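PDB 5E9T: glycosyltransferase Gtf1 from Streptococcus gordonii, which belongs to the GT-B class of glycosyltransferases, carries an added extended beta-sheet domain and is found in complex with the stabilizing protein Gtf2. Local coordinates for residues 27-31 against 489-494; 173-177 against 187-191; 252-258 against 289-293; 299-303 against 493-499. The protein carries 1 engineered substitution. All coordinates share one frame; numbering follows the deposited sequence.

Interaction 1 (27-31 against 489-494); sequences ILRRI and VEAAWT
The indole of Trp493 carries Leu28 CD2 over one face, 4.2 Å above its plane and out toward the rim. The opposite face belongs to Ile303. Ile27 comes at the pyrrole side obliquely: its CG2 lies 3.4 Å from Trp493 CD1. That branch is placed by chi1 of -81°, which sets CG2 anti to the backbone N, while CG1 swings the other way and carries CD1 to Val489 CG1, 3.4 Å off. Ile27 thus puts both methyls against the Trp493 CD1 corner, CD1 reaching on to Val489. The other flat pair is charged: the guanidinium of Arg30 and the carboxylate of Glu490 have planes 30° apart and form a salt bridge, Arg30 NH1 to Glu490 OE2 at 3.4 Å, although the position of NH1 is less certain. Ile31 closes the end of the contact, its CD1 lying 3.5 Å from Trp493 CB and its CG2 next to the hydroxyl of Thr494. That hydroxyl is already engaged, since Thr494 OG1 donates to Glu490 O at 2.7 Å, from the opposite face of the carbonyl to the backbone N-H of Thr494. The apolar side of the last turn of helix 17-30 therefore packs against a helix from the far end of the chain, and the single ion pair sits at the exposed margin, where solvent would probably weaken it; the grip is mainly hydrophobic.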
# COMPACT_ATOMS: atom_id res chain seq x y z
N ILE A 27 -5.10 32.11 27.46
CA ILE A 27 -4.89 31.56 28.80
C ILE A 27 -3.48 31.02 28.93
O ILE A 27 -2.76 31.35 29.89
CB ILE A 27 -5.90 30.45 29.10
CG1 ILE A 27 -7.24 31.00 29.54
CG2 ILE A 27 -5.39 29.58 30.23
CD1 ILE A 27 -8.14 29.90 29.99
N LEU A 28 -3.07 30.16 28.00
CA LEU A 28 -1.78 29.50 28.11
C LEU A 28 -0.63 30.50 28.11
O LEU A 28 0.46 30.18 28.59
CB LEU A 28 -1.60 28.49 26.97
CG LEU A 28 -2.39 27.18 27.10
CD1 LEU A 28 -2.18 26.30 25.89
CD2 LEU A 28 -2.00 26.45 28.38
N ARG A 29 -0.84 31.71 27.58
CA ARG A 29 0.21 32.72 27.61
C ARG A 29 0.50 33.18 29.04
O ARG A 29 1.65 33.13 29.49
CB ARG A 29 -0.18 33.92 26.74
CG ARG A 29 -0.23 33.62 25.25
CD ARG A 29 -0.29 34.90 24.44
NE ARG A 29 -0.90 34.69 23.13
CZ ARG A 29 -2.04 35.26 22.74
NH1 ARG A 29 -2.68 36.09 23.56
NH2 ARG A 29 -2.53 35.01 21.54
N ARG A 30 -0.53 33.62 29.76
CA ARG A 30 -0.33 34.12 31.12
C ARG A 30 0.27 33.05 32.02
O ARG A 30 1.12 33.35 32.87
CB ARG A 30 -1.65 34.61 31.70
CG ARG A 30 -2.38 35.62 30.85
CD ARG A 30 -3.76 35.84 31.42
NE ARG A 30 -4.32 37.12 31.01
CZ ARG A 30 -5.61 37.32 30.79
NH1 ARG A 30 -6.45 36.31 30.93
NH2 ARG A 30 -6.05 38.51 30.43
N ILE A 31 -0.18 31.81 31.86
CA ILE A 31 0.39 30.69 32.60
C ILE A 31 1.84 30.44 32.23
O ILE A 31 2.54 29.72 32.95
CB ILE A 31 -0.49 29.44 32.36
CG1 ILE A 31 -1.95 29.78 32.65
CG2 ILE A 31 -0.05 28.27 33.22
CD1 ILE A 31 -2.88 28.62 32.50
N VAL A 489 -9.84 30.25 35.72
CA VAL A 489 -9.59 29.31 34.62
C VAL A 489 -8.10 29.11 34.40
O VAL A 489 -7.65 28.01 34.03
CB VAL A 489 -10.22 29.74 33.28
CG1 VAL A 489 -10.30 28.57 32.32
CG2 VAL A 489 -11.53 30.24 33.45
N GLU A 490 -7.30 30.17 34.57
CA GLU A 490 -5.85 30.02 34.59
C GLU A 490 -5.42 28.98 35.62
O GLU A 490 -4.45 28.25 35.40
CB GLU A 490 -5.18 31.36 34.87
CG GLU A 490 -5.55 32.47 33.91
CD GLU A 490 -4.89 33.79 34.26
OE1 GLU A 490 -3.89 33.77 35.01
OE2 GLU A 490 -5.37 34.85 33.80
N ALA A 491 -6.14 28.90 36.74
CA ALA A 491 -5.83 27.91 37.76
C ALA A 491 -6.03 26.49 37.24
O ALA A 491 -5.14 25.64 37.35
CB ALA A 491 -6.69 28.15 39.00
N ALA A 492 -7.20 26.22 36.65
CA ALA A 492 -7.53 24.86 36.23
C ALA A 492 -6.57 24.35 35.17
O ALA A 492 -6.20 23.17 35.17
CB ALA A 492 -8.97 24.81 35.73
N TRP A 493 -6.15 25.22 34.24
CA TRP A 493 -5.22 24.81 33.20
C TRP A 493 -3.86 24.43 33.79
O TRP A 493 -3.31 23.38 33.47
CB TRP A 493 -5.06 25.91 32.16
CG TRP A 493 -5.99 25.80 31.00
CD1 TRP A 493 -7.04 26.62 30.71
CD2 TRP A 493 -5.96 24.81 29.96
NE1 TRP A 493 -7.67 26.21 29.56
CE2 TRP A 493 -7.02 25.10 29.08
CE3 TRP A 493 -5.14 23.72 29.70
CZ2 TRP A 493 -7.28 24.32 27.96
CZ3 TRP A 493 -5.40 22.95 28.58
CH2 TRP A 493 -6.46 23.26 27.72
N THR A 494 -3.31 25.29 34.66
CA THR A 494 -2.01 25.01 35.26
C THR A 494 -2.04 23.69 36.01
O THR A 494 -1.07 22.92 35.99
CB THR A 494 -1.61 26.14 36.21
OG1 THR A 494 -1.87 27.40 35.60
CG2 THR A 494 -0.14 26.03 36.55

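Interaction 2 (173-177 against 187-191); sequences VAYDM and YRFPD
Arg188 N donates to Asp176 O at 2.8 Å, and Asp176 N returns a longer bond to Arg188 O at 3.2 Å, making these two residues an antiparallel hydrogen-bonded pair. Next to it, Met177 (a selenomethionine, poorly ordered) and Tyr187 form a non-hydrogen-bonded pair, with Met177 CB 3.6 Å from Tyr187 CD1 and the two side chains running the same way. Beyond the last bridge the 187-191 segment leaves the strand, and contact is kept by aromatic packing. Tyr175 CB sits over the face of the Phe189 ring, 3.8 Å from its centroid. With chi1 at 69°, CG of Tyr175 lies between its own backbone N and carbonyl carbon, which lays the phenol alongside Phe189: the planes are 9° apart and the centroids 4.7 Å, yet the rings are displaced until little of one lies over the other. The Tyr175 hydroxyl bonds to Tyr66 O. Asp176 and Arg188 project from the other side of the sheet, where the guanidinium makes a salt bridge with Glu118 of the Gtf2 chain and a cation-pi contact with its Trp107. On its other side strand 173-180 bulges: Ala174 and Tyr175 both face Phe166 of strand 158-167, a classic beta bulge. The whole is a beta hairpin, strands 173-180 and 183-188, near one end of the extended antiparallel sheet, with aromatics on one side and a polar side turned to the partner protein.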
# COMPACT_ATOMS: atom_id res chain seq x y z
N VAL A 173 13.62 24.91 -3.88
CA VAL A 173 12.47 24.03 -3.70
C VAL A 173 12.59 23.29 -2.38
O VAL A 173 13.60 22.64 -2.10
CB VAL A 173 12.36 23.04 -4.88
CG1 VAL A 173 11.09 22.22 -4.76
CG2 VAL A 173 12.40 23.79 -6.20
N ALA A 174 11.55 23.42 -1.54
CA ALA A 174 11.49 22.63 -0.32
C ALA A 174 10.92 21.24 -0.58
O ALA A 174 11.45 20.25 -0.07
CB ALA A 174 10.65 23.36 0.74
N TYR A 175 9.85 21.15 -1.37
CA TYR A 175 9.17 19.91 -1.73
C TYR A 175 7.99 20.28 -2.62
O TYR A 175 7.53 21.42 -2.61
CB TYR A 175 8.66 19.14 -0.50
CG TYR A 175 7.52 19.81 0.23
CD1 TYR A 175 7.74 20.93 1.03
CD2 TYR A 175 6.22 19.34 0.12
CE1 TYR A 175 6.70 21.55 1.70
CE2 TYR A 175 5.17 19.96 0.79
CZ TYR A 175 5.42 21.06 1.58
OH TYR A 175 4.39 21.69 2.25
N ASP A 176 7.50 19.30 -3.38
CA ASP A 176 6.33 19.52 -4.21
C ASP A 176 5.40 18.32 -4.10
O ASP A 176 5.78 17.25 -3.60
CB ASP A 176 6.71 19.80 -5.68
CG ASP A 176 7.39 18.63 -6.35
OD1 ASP A 176 6.69 17.66 -6.72
OD2 ASP A 176 8.62 18.69 -6.55
N MSE A 177 4.18 18.50 -4.58
CA MSE A 177 3.14 17.49 -4.45
C MSE A 177 2.32 17.38 -5.73
O MSE A 177 2.16 18.36 -6.46
CB MSE A 177 2.22 17.84 -3.29
CG MSE A 177 1.77 19.28 -3.32
SE MSE A 177 0.27 19.62 -2.16
CE MSE A 177 1.28 20.17 -0.61
N TYR A 187 3.72 13.20 -2.42
CA TYR A 187 4.59 14.25 -1.89
C TYR A 187 6.03 13.86 -2.17
O TYR A 187 6.44 12.73 -1.86
CB TYR A 187 4.39 14.45 -0.39
CG TYR A 187 2.96 14.69 0.02
CD1 TYR A 187 2.33 15.90 -0.25
CD2 TYR A 187 2.23 13.71 0.69
CE1 TYR A 187 1.03 16.12 0.12
CE2 TYR A 187 0.92 13.93 1.06
CZ TYR A 187 0.33 15.13 0.77
OH TYR A 187 -0.98 15.36 1.14
N ARG A 188 6.79 14.77 -2.76
CA ARG A 188 8.20 14.51 -3.07
C ARG A 188 9.07 15.46 -2.27
O ARG A 188 9.05 16.68 -2.49
CB ARG A 188 8.49 14.66 -4.55
CG ARG A 188 9.93 14.32 -4.89
CD ARG A 188 10.30 12.94 -4.36
NE ARG A 188 11.44 12.36 -5.06
CZ ARG A 188 12.55 11.93 -4.46
NH1 ARG A 188 12.66 12.02 -3.14
NH2 ARG A 188 13.53 11.41 -5.18
N PHE A 189 9.84 14.91 -1.35
CA PHE A 189 10.92 15.62 -0.69
C PHE A 189 12.25 15.22 -1.32
O PHE A 189 12.30 14.31 -2.16
CB PHE A 189 10.92 15.29 0.80
CG PHE A 189 9.81 15.94 1.56
CD1 PHE A 189 8.55 15.36 1.62
CD2 PHE A 189 10.01 17.14 2.22
CE1 PHE A 189 7.53 15.96 2.32
CE2 PHE A 189 8.99 17.74 2.92
CZ PHE A 189 7.75 17.15 2.97
N PRO A 190 13.35 15.86 -0.95
CA PRO A 190 14.65 15.36 -1.44
C PRO A 190 14.96 13.96 -0.94
O PRO A 190 15.31 13.08 -1.73
CB PRO A 190 15.64 16.41 -0.92
CG PRO A 190 14.84 17.64 -0.71
CD PRO A 190 13.49 17.17 -0.27
N ASP A 191 14.82 13.74 0.36
CA ASP A 191 15.09 12.46 0.99
C ASP A 191 13.84 11.63 1.29
O ASP A 191 13.97 10.55 1.87
CB ASP A 191 15.90 12.67 2.27
CG ASP A 191 15.33 13.77 3.14
OD1 ASP A 191 14.34 14.41 2.72
OD2 ASP A 191 15.89 14.02 4.23

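Interaction 3 (252-258 against 289-293); sequences SDDYILW and QFQHY
Tyr293 and Ile256 carry this contact, with Trp258 third. Ile256 CB lies over the centre of the Tyr293 ring, a CH-pi contact 3.4 Å from the centroid and 12° off the ring normal. The opposite face of the same ring is covered by His292 ND1, displaced toward the rim, so the phenol is held between a branched aliphatic chain and an imidazole. Its hydroxyl points to the carbonyl of Ser252, and Tyr293 OH donates to Ser252 O; the modelled separation is implausibly short, so its exact length is doubtful. With CG1 anti to the backbone N (chi1 -164°), Ile256 extends past the ring, and its CD1 comes to 3.6 Å from Gln289 CB. The amide oxygen of Gln289 is taken by His245. Trp258 meets the helix at Phe290, three residues before Tyr293: its CZ2 is 4.1 Å from Phe290 CE1, the two six-membered rings inclined at 52° in neither a stack nor a T. Ile256 CG2 lies over one face of that indole, linking the two parts. The loop itself is shaped by Ser252 OG, which accepts from the backbone N of Asp254 and of Tyr255 in an ST turn and ST motif, while Tyr255 turns away to the Gtf2 chain. Chemically, the end of helix 280-293 is held to the loop chiefly by apolar packing of Ile256 over the tyrosine ring, with the hydroxyl bond a likely polar addition of unreliable length.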
# COMPACT_ATOMS: atom_id res chain seq x y z
N SER A 252 -29.74 3.41 23.58
CA SER A 252 -30.57 2.63 24.48
C SER A 252 -29.75 2.34 25.73
O SER A 252 -28.59 2.75 25.84
CB SER A 252 -31.05 1.33 23.82
OG SER A 252 -30.08 0.31 23.97
N ASP A 253 -30.36 1.62 26.67
CA ASP A 253 -29.57 1.12 27.79
C ASP A 253 -28.56 0.08 27.33
O ASP A 253 -27.53 -0.12 27.99
CB ASP A 253 -30.50 0.53 28.86
CG ASP A 253 -30.59 1.40 30.10
OD1 ASP A 253 -30.29 2.61 30.01
OD2 ASP A 253 -30.97 0.88 31.18
N ASP A 254 -28.83 -0.59 26.21
CA ASP A 254 -27.92 -1.61 25.68
C ASP A 254 -26.78 -1.01 24.87
O ASP A 254 -25.62 -1.39 25.04
CB ASP A 254 -28.70 -2.61 24.83
CG ASP A 254 -29.42 -3.64 25.65
OD1 ASP A 254 -28.94 -3.96 26.76
OD2 ASP A 254 -30.47 -4.15 25.20
N TYR A 255 -27.09 -0.06 23.99
CA TYR A 255 -26.13 0.42 22.99
C TYR A 255 -26.14 1.94 22.95
O TYR A 255 -27.20 2.56 22.87
CB TYR A 255 -26.45 -0.13 21.60
CG TYR A 255 -26.26 -1.63 21.48
CD1 TYR A 255 -25.07 -2.23 21.85
CD2 TYR A 255 -27.28 -2.43 20.99
CE1 TYR A 255 -24.89 -3.59 21.74
CE2 TYR A 255 -27.12 -3.80 20.88
CZ TYR A 255 -25.92 -4.37 21.25
OH TYR A 255 -25.75 -5.73 21.14
N ILE A 256 -24.95 2.53 22.99
CA ILE A 256 -24.79 3.98 22.92
C ILE A 256 -24.24 4.34 21.55
O ILE A 256 -23.39 3.64 21.00
CB ILE A 256 -23.87 4.48 24.05
CG1 ILE A 256 -24.01 5.99 24.23
CG2 ILE A 256 -22.41 4.10 23.80
CD1 ILE A 256 -23.13 6.51 25.31
N LEU A 257 -24.75 5.43 20.99
CA LEU A 257 -24.28 5.94 19.71
C LEU A 257 -23.49 7.21 19.97
O LEU A 257 -24.07 8.26 20.28
CB LEU A 257 -25.45 6.20 18.75
CG LEU A 257 -25.08 6.68 17.36
CD1 LEU A 257 -23.89 5.90 16.83
CD2 LEU A 257 -26.24 6.53 16.40
N TRP A 258 -22.18 7.13 19.82
CA TRP A 258 -21.35 8.32 19.99
C TRP A 258 -21.57 9.29 18.84
O TRP A 258 -22.02 8.92 17.75
CB TRP A 258 -19.87 7.96 20.06
CG TRP A 258 -19.44 7.02 21.15
CD1 TRP A 258 -18.81 5.82 20.99
CD2 TRP A 258 -19.58 7.20 22.56
NE1 TRP A 258 -18.56 5.24 22.21
CE2 TRP A 258 -19.02 6.08 23.19
CE3 TRP A 258 -20.13 8.21 23.36
CZ2 TRP A 258 -19.00 5.93 24.57
CZ3 TRP A 258 -20.10 8.07 24.73
CH2 TRP A 258 -19.54 6.93 25.32
N GLN A 289 -21.59 7.20 31.09
CA GLN A 289 -21.81 6.47 29.84
C GLN A 289 -20.61 5.61 29.50
O GLN A 289 -20.76 4.50 28.99
CB GLN A 289 -22.12 7.44 28.69
CG GLN A 289 -23.17 8.47 28.98
CD GLN A 289 -23.37 9.42 27.82
OE1 GLN A 289 -22.84 10.52 27.81
NE2 GLN A 289 -24.17 9.00 26.84
N PHE A 290 -19.41 6.13 29.75
CA PHE A 290 -18.23 5.28 29.73
C PHE A 290 -18.42 4.08 30.65
O PHE A 290 -18.49 2.94 30.19
CB PHE A 290 -16.99 6.09 30.10
CG PHE A 290 -16.27 6.66 28.91
CD1 PHE A 290 -16.13 5.91 27.75
CD2 PHE A 290 -15.74 7.94 28.94
CE1 PHE A 290 -15.47 6.42 26.65
CE2 PHE A 290 -15.08 8.46 27.83
CZ PHE A 290 -14.95 7.70 26.69
N GLN A 291 -18.58 4.33 31.95
CA GLN A 291 -18.73 3.23 32.91
C GLN A 291 -19.80 2.23 32.48
O GLN A 291 -19.60 1.01 32.61
CB GLN A 291 -19.05 3.78 34.30
CG GLN A 291 -19.16 2.71 35.37
CD GLN A 291 -17.98 1.75 35.33
OE1 GLN A 291 -18.12 0.59 34.93
NE2 GLN A 291 -16.81 2.23 35.74
N HIS A 292 -20.93 2.71 31.96
CA HIS A 292 -22.03 1.81 31.63
C HIS A 292 -21.75 1.00 30.37
O HIS A 292 -21.78 -0.24 30.39
CB HIS A 292 -23.33 2.60 31.48
CG HIS A 292 -24.54 1.74 31.30
ND1 HIS A 292 -25.65 2.16 30.60
CD2 HIS A 292 -24.81 0.49 31.72
CE1 HIS A 292 -26.56 1.20 30.61
NE2 HIS A 292 -26.08 0.17 31.28
N TYR A 293 -21.48 1.68 29.25
CA TYR A 293 -21.55 1.03 27.94
C TYR A 293 -20.29 0.25 27.60
O TYR A 293 -20.38 -0.83 27.00
CB TYR A 293 -21.84 2.07 26.87
CG TYR A 293 -23.25 2.58 26.96
CD1 TYR A 293 -23.57 3.67 27.76
CD2 TYR A 293 -24.28 1.95 26.28
CE1 TYR A 293 -24.86 4.13 27.85
CE2 TYR A 293 -25.57 2.40 26.36
CZ TYR A 293 -25.86 3.49 27.15
OH TYR A 293 -27.15 3.95 27.25

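Interaction 4 (299-303 against 493-499); sequences QIATI and WTQLLKE
Ile303 and Leu496 make the close-packed part, with Ile303 CD1 3.5 Å from Leu496 CD2. Ile303 also covers the indole of Trp493 on the face turned away from helix 17-30: its CG1 stands 4.1 Å from the centroid of the five-membered ring, and its CG2 lies 3.7 Å from Trp493 CE2. The CG2 methyl is anti to the backbone N and CG1 beside it (chi1 -78°), a rotation that turns both branches to the indole while CD1 continues to the leucine. Leu496, with CG anti to its own N, spreads its two methyls along the strand, CD2 resting 3.9 Å from Ala301 CB. Phe274 and Ile276 of the adjoining strand also touch the leucine. The other end is looser and polar. Gln299 stretches out past Leu496, and its NE2 donates to Glu499 OE1 at 3.2 Å; the acceptor lies in the amide plane, but the carboxylate is met on its anti side and 33° out of its own plane. Strand 299-302, at the edge of the parallel sheet, runs nearly antiparallel to the helix, at 164° with axes 10.1 Å apart. Such a C-terminal helix returning to the N-terminal Rossmann-like domain is a GT-B feature. Apolar contact thus carries the interface, while one amide–carboxylate hydrogen bond, bent in its approach, joins the polar end.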
# COMPACT_ATOMS: atom_id res chain seq x y z
N GLN A 299 -9.58 9.74 32.42
CA GLN A 299 -9.65 11.03 33.10
C GLN A 299 -10.37 12.03 32.20
O GLN A 299 -10.00 12.22 31.04
CB GLN A 299 -8.27 11.55 33.46
CG GLN A 299 -8.32 13.01 33.91
CD GLN A 299 -7.04 13.50 34.56
OE1 GLN A 299 -6.04 12.78 34.61
NE2 GLN A 299 -7.07 14.72 35.08
N ILE A 300 -11.40 12.66 32.75
CA ILE A 300 -12.13 13.72 32.07
C ILE A 300 -12.00 14.98 32.92
O ILE A 300 -12.27 14.95 34.12
CB ILE A 300 -13.60 13.35 31.85
CG1 ILE A 300 -13.70 11.96 31.21
CG2 ILE A 300 -14.29 14.37 30.96
CD1 ILE A 300 -15.11 11.50 30.95
N ALA A 301 -11.56 16.07 32.30
CA ALA A 301 -11.33 17.32 32.99
C ALA A 301 -12.26 18.39 32.44
O ALA A 301 -12.67 18.34 31.28
CB ALA A 301 -9.87 17.78 32.85
N THR A 302 -12.60 19.36 33.28
CA THR A 302 -13.54 20.42 32.92
C THR A 302 -12.78 21.73 32.80
O THR A 302 -12.26 22.25 33.80
CB THR A 302 -14.67 20.54 33.93
OG1 THR A 302 -15.13 19.23 34.29
CG2 THR A 302 -15.82 21.32 33.34
N ILE A 303 -12.72 22.27 31.59
CA ILE A 303 -12.24 23.63 31.36
C ILE A 303 -13.33 24.36 30.60
O ILE A 303 -13.91 23.80 29.66
CB ILE A 303 -10.90 23.63 30.60
CG1 ILE A 303 -9.74 23.28 31.53
CG2 ILE A 303 -10.67 24.96 29.89
CD1 ILE A 303 -9.54 21.80 31.75
N TRP A 493 -6.15 25.22 34.24
CA TRP A 493 -5.22 24.81 33.20
C TRP A 493 -3.86 24.43 33.79
O TRP A 493 -3.31 23.38 33.47
CB TRP A 493 -5.06 25.91 32.16
CG TRP A 493 -5.99 25.80 31.00
CD1 TRP A 493 -7.04 26.62 30.71
CD2 TRP A 493 -5.96 24.81 29.96
NE1 TRP A 493 -7.67 26.21 29.56
CE2 TRP A 493 -7.02 25.10 29.08
CE3 TRP A 493 -5.14 23.72 29.70
CZ2 TRP A 493 -7.28 24.32 27.96
CZ3 TRP A 493 -5.40 22.95 28.58
CH2 TRP A 493 -6.46 23.26 27.72
N THR A 494 -3.31 25.29 34.66
CA THR A 494 -2.01 25.01 35.26
C THR A 494 -2.04 23.69 36.01
O THR A 494 -1.07 22.92 35.99
CB THR A 494 -1.61 26.14 36.21
OG1 THR A 494 -1.87 27.40 35.60
CG2 THR A 494 -0.14 26.03 36.55
N GLN A 495 -3.15 23.42 36.69
CA GLN A 495 -3.26 22.20 37.47
C GLN A 495 -3.44 20.99 36.58
O GLN A 495 -2.82 19.94 36.79
CB GLN A 495 -4.43 22.35 38.46
CG GLN A 495 -5.15 21.05 38.84
CD GLN A 495 -4.33 20.21 39.80
OE1 GLN A 495 -3.27 20.64 40.26
NE2 GLN A 495 -4.85 19.05 40.19
N LEU A 496 -4.28 21.11 35.54
CA LEU A 496 -4.48 20.00 34.61
C LEU A 496 -3.16 19.55 33.98
O LEU A 496 -2.87 18.35 33.93
CB LEU A 496 -5.49 20.37 33.53
CG LEU A 496 -5.64 19.31 32.44
CD1 LEU A 496 -5.87 17.89 32.99
CD2 LEU A 496 -6.74 19.66 31.45
N LEU A 497 -2.36 20.51 33.50
CA LEU A 497 -1.10 20.12 32.88
C LEU A 497 -0.09 19.63 33.90
O LEU A 497 0.80 18.85 33.56
CB LEU A 497 -0.52 21.28 32.07
CG LEU A 497 -1.48 21.78 31.00
CD1 LEU A 497 -1.05 23.13 30.46
CD2 LEU A 497 -1.63 20.73 29.88
N LYS A 498 -0.21 20.06 35.16
CA LYS A 498 0.67 19.53 36.19
C LYS A 498 0.28 18.10 36.55
O LYS A 498 1.14 17.24 36.74
CB LYS A 498 0.66 20.43 37.43
CG LYS A 498 1.75 20.03 38.42
CD LYS A 498 1.31 20.21 39.87
CE LYS A 498 2.38 19.71 40.83
NZ LYS A 498 3.26 20.78 41.33
N GLU A 499 -1.02 17.84 36.66
CA GLU A 499 -1.50 16.47 36.85
C GLU A 499 -1.03 15.55 35.74
O GLU A 499 -0.48 14.47 36.00
CB GLU A 499 -3.03 16.43 36.92
CG GLU A 499 -3.58 16.83 38.25
CD GLU A 499 -5.09 16.78 38.29
OE1 GLU A 499 -5.74 16.68 37.22
OE2 GLU A 499 -5.62 16.91 39.42

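How the interactions relate
Interactions 1 and 4 are two sides of one feature. Helix 486-500 packs on helix 17-30 in the first and on strand 299-302 in the second, Trp493 and Thr494 belong to both, and the centres are 10 Å apart; Leu28 CD2 touches Leu497 CD1 at 4.0 Å between them. Interaction 3 lies just before interaction 4 in the chain: its helix 280-293 leads into strand 299-302, and Phe290 CD2 meets Ile300 CD1 at 4.1 Å, though the centres are 25 Å apart. Interaction 2 stands alone in the extended sheet, its nearest atoms about 24 Å from interaction 1 and about 28 Å from interactions 3 and 4. Interactions 2 and 3, 46 Å apart between centres, both meet Gtf2.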